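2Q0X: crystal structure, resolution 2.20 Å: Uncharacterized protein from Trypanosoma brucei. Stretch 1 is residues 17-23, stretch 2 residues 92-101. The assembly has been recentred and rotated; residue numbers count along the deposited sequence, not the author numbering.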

# COMPACT_ATOMS: atom_id res chain seq x y z
N LEU A 17 4.13 -7.57 12.28
CA LEU A 17 4.37 -6.95 10.99
C LEU A 17 5.85 -7.08 10.66
O LEU A 17 6.71 -6.84 11.51
CB LEU A 17 3.99 -5.48 11.00
CG LEU A 17 3.97 -4.76 9.65
CD1 LEU A 17 2.78 -5.22 8.81
CD2 LEU A 17 3.95 -3.26 9.87
N PHE A 18 6.15 -7.46 9.42
CA PHE A 18 7.49 -7.31 8.91
C PHE A 18 7.45 -6.96 7.44
O PHE A 18 6.38 -6.90 6.83
CB PHE A 18 8.32 -8.58 9.16
CG PHE A 18 7.95 -9.74 8.30
CD1 PHE A 18 6.87 -10.53 8.62
CD2 PHE A 18 8.70 -10.05 7.17
CE1 PHE A 18 6.53 -11.61 7.84
CE2 PHE A 18 8.36 -11.12 6.38
CZ PHE A 18 7.27 -11.92 6.72
N THR A 19 8.63 -6.67 6.89
CA THR A 19 8.78 -6.42 5.47
C THR A 19 9.88 -7.32 4.90
O THR A 19 10.81 -7.71 5.60
CB THR A 19 9.11 -4.94 5.19
OG1 THR A 19 10.40 -4.64 5.71
CG2 THR A 19 8.09 -3.98 5.84
N TYR A 20 9.75 -7.70 3.63
CA TYR A 20 10.86 -8.36 2.95
C TYR A 20 11.18 -7.58 1.69
O TYR A 20 10.30 -6.98 1.07
CB TYR A 20 10.56 -9.84 2.67
CG TYR A 20 9.42 -10.10 1.70
CD1 TYR A 20 8.10 -9.96 2.11
CD2 TYR A 20 9.68 -10.49 0.39
CE1 TYR A 20 7.05 -10.21 1.24
CE2 TYR A 20 8.65 -10.72 -0.50
CZ TYR A 20 7.32 -10.59 -0.07
OH TYR A 20 6.28 -10.83 -0.93
N TYR A 21 12.46 -7.56 1.34
CA TYR A 21 12.96 -6.74 0.23
C TYR A 21 12.63 -7.39 -1.10
O TYR A 21 13.01 -8.54 -1.36
CB TYR A 21 14.48 -6.53 0.32
CG TYR A 21 14.92 -5.35 1.15
CD1 TYR A 21 15.11 -4.09 0.58
CD2 TYR A 21 15.17 -5.49 2.51
CE1 TYR A 21 15.53 -3.00 1.34
CE2 TYR A 21 15.60 -4.40 3.29
CZ TYR A 21 15.78 -3.16 2.71
OH TYR A 21 16.20 -2.09 3.49
N LYS A 22 11.94 -6.63 -1.93
CA LYS A 22 11.70 -6.96 -3.33
C LYS A 22 12.88 -6.46 -4.16
O LYS A 22 13.19 -7.00 -5.22
CB LYS A 22 10.40 -6.28 -3.77
CG LYS A 22 10.16 -6.06 -5.27
CD LYS A 22 8.91 -5.19 -5.46
CE LYS A 22 8.73 -4.65 -6.87
NZ LYS A 22 7.93 -3.38 -6.88
N ASP A 23 13.56 -5.44 -3.63
CA ASP A 23 14.56 -4.66 -4.36
C ASP A 23 14.89 -3.52 -3.40
O ASP A 23 14.07 -3.21 -2.54
CB ASP A 23 14.00 -4.21 -5.74
CG ASP A 23 13.58 -2.74 -5.78
OD1 ASP A 23 14.25 -1.88 -5.18
OD2 ASP A 23 12.60 -2.44 -6.48
N GLU A 92 6.02 -14.00 -8.43
CA GLU A 92 7.36 -14.30 -7.95
C GLU A 92 7.64 -13.72 -6.57
O GLU A 92 8.16 -14.42 -5.71
CB GLU A 92 8.40 -13.80 -8.96
CG GLU A 92 9.81 -14.15 -8.57
CD GLU A 92 10.80 -13.94 -9.68
OE1 GLU A 92 10.65 -12.95 -10.45
OE2 GLU A 92 11.74 -14.77 -9.77
N ASP A 93 7.29 -12.45 -6.35
CA ASP A 93 7.38 -11.83 -5.02
C ASP A 93 6.56 -12.58 -3.98
O ASP A 93 7.03 -12.79 -2.87
CB ASP A 93 6.89 -10.37 -5.07
CG ASP A 93 7.76 -9.50 -5.93
OD1 ASP A 93 8.92 -9.86 -6.16
OD2 ASP A 93 7.26 -8.47 -6.40
N VAL A 94 5.34 -12.98 -4.33
CA VAL A 94 4.52 -13.81 -3.44
C VAL A 94 5.16 -15.18 -3.15
O VAL A 94 5.11 -15.65 -2.00
CB VAL A 94 3.07 -13.95 -3.96
CG1 VAL A 94 2.25 -14.85 -3.02
CG2 VAL A 94 2.40 -12.52 -4.06
N ASP A 95 5.80 -15.79 -4.16
CA ASP A 95 6.49 -17.07 -3.97
C ASP A 95 7.67 -16.98 -3.02
O ASP A 95 7.91 -17.88 -2.22
CB ASP A 95 6.94 -17.64 -5.31
CG ASP A 95 7.02 -19.16 -5.29
OD1 ASP A 95 6.13 -19.80 -4.67
OD2 ASP A 95 7.99 -19.70 -5.87
N ASP A 96 8.40 -15.87 -3.11
CA ASP A 96 9.46 -15.53 -2.16
C ASP A 96 8.91 -15.42 -0.72
O ASP A 96 9.57 -15.84 0.23
CB ASP A 96 10.14 -14.20 -2.55
CG ASP A 96 10.84 -14.27 -3.93
OD1 ASP A 96 11.13 -15.40 -4.41
OD2 ASP A 96 11.12 -13.18 -4.52
N LEU A 97 7.73 -14.86 -0.55
CA LEU A 97 7.11 -14.80 0.78
C LEU A 97 6.74 -16.21 1.27
O LEU A 97 7.01 -16.57 2.41
CB LEU A 97 5.88 -13.88 0.79
CG LEU A 97 5.10 -13.84 2.09
CD1 LEU A 97 6.04 -13.54 3.29
CD2 LEU A 97 3.87 -12.89 2.02
N ILE A 98 6.15 -17.01 0.39
CA ILE A 98 5.85 -18.40 0.72
C ILE A 98 7.10 -19.13 1.24
O ILE A 98 7.06 -19.78 2.28
CB ILE A 98 5.20 -19.16 -0.45
CG1 ILE A 98 3.82 -18.56 -0.77
CG2 ILE A 98 5.07 -20.67 -0.13
CD1 ILE A 98 3.18 -19.14 -2.07
N GLY A 99 8.21 -19.01 0.51
CA GLY A 99 9.48 -19.52 0.96
C GLY A 99 9.91 -19.06 2.35
O GLY A 99 10.38 -19.87 3.17
N ILE A 100 9.79 -17.76 2.60
CA ILE A 100 10.08 -17.19 3.91
C ILE A 100 9.19 -17.80 5.00
O ILE A 100 9.65 -18.21 6.05
CB ILE A 100 9.90 -15.66 3.89
CG1 ILE A 100 11.06 -15.00 3.15
CG2 ILE A 100 9.71 -15.08 5.33
CD1 ILE A 100 10.70 -13.59 2.62
N LEU A 101 7.89 -17.87 4.74
CA LEU A 101 6.97 -18.45 5.71
C LEU A 101 7.28 -19.91 6.05
O LEU A 101 7.21 -20.34 7.22
CB LEU A 101 5.54 -18.35 5.18
CG LEU A 101 4.94 -16.95 5.13
CD1 LEU A 101 3.64 -16.95 4.37
CD2 LEU A 101 4.74 -16.40 6.57

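A β-strand running through residues 17-21 lies across a helix of which residues 92-101 are a part, with 10.1 Å between their axes at closest approach and 122° between their N-to-C directions. That spacing leaves room for one layer of side chains, and the strand's alternation decides which ones supply it: Phe-18 and Tyr-20 point toward the helix, while Leu-17, Thr-19 and Tyr-21 do not reach it. The helix answers at its own spacing, with Asp-93, Asp-96, Leu-97 and Ile-100 forming the surface that the two rings meet. Together the stretches bury 355 Å².

Tyr-20 is the main bump. Phe-18 and Tyr-20 both take the p rotamer at chi1, and the Tyr-20 ring reaches along the helix toward its earlier turns. Its CZ lies 3.7 Å from Leu-97 CB and its CE2 4.3 Å from Asp-96 CB, so even an aspartate lends its methylene to the wall. At the base of the ring, Ile-100 CD1 fits against Tyr-20 CB at 3.8 Å. At the ring's edge, Tyr-20 OH donates a hydrogen bond to Asp-93 O at 2.9 Å. This same carbonyl accepts the helical bond from Leu-97 N, at 3.2 Å from Asp-93 O, so the hydroxyl joins an acceptor already in use and the helix need not open.

Phe-18 works one turn further along. Its tip rests over the shallow groove where two aliphatic side chains meet, with CZ 4.0 Å from Leu-97 CD1 and 4.2 Å from Ile-100 CG2. Ile-100 thus meets both rings, its CD1 at Tyr-20 and its CG2 at Phe-18.

At the other end, where the chain turns a corner at Lys-22, Lys-22 CD packs 3.8 Å from Asp-93 OD2. The contact is made by the aliphatic stem; the amine leads away, and both Lys-22 NZ and Asp-93 OD2 find hydrogen bonds elsewhere in the structure.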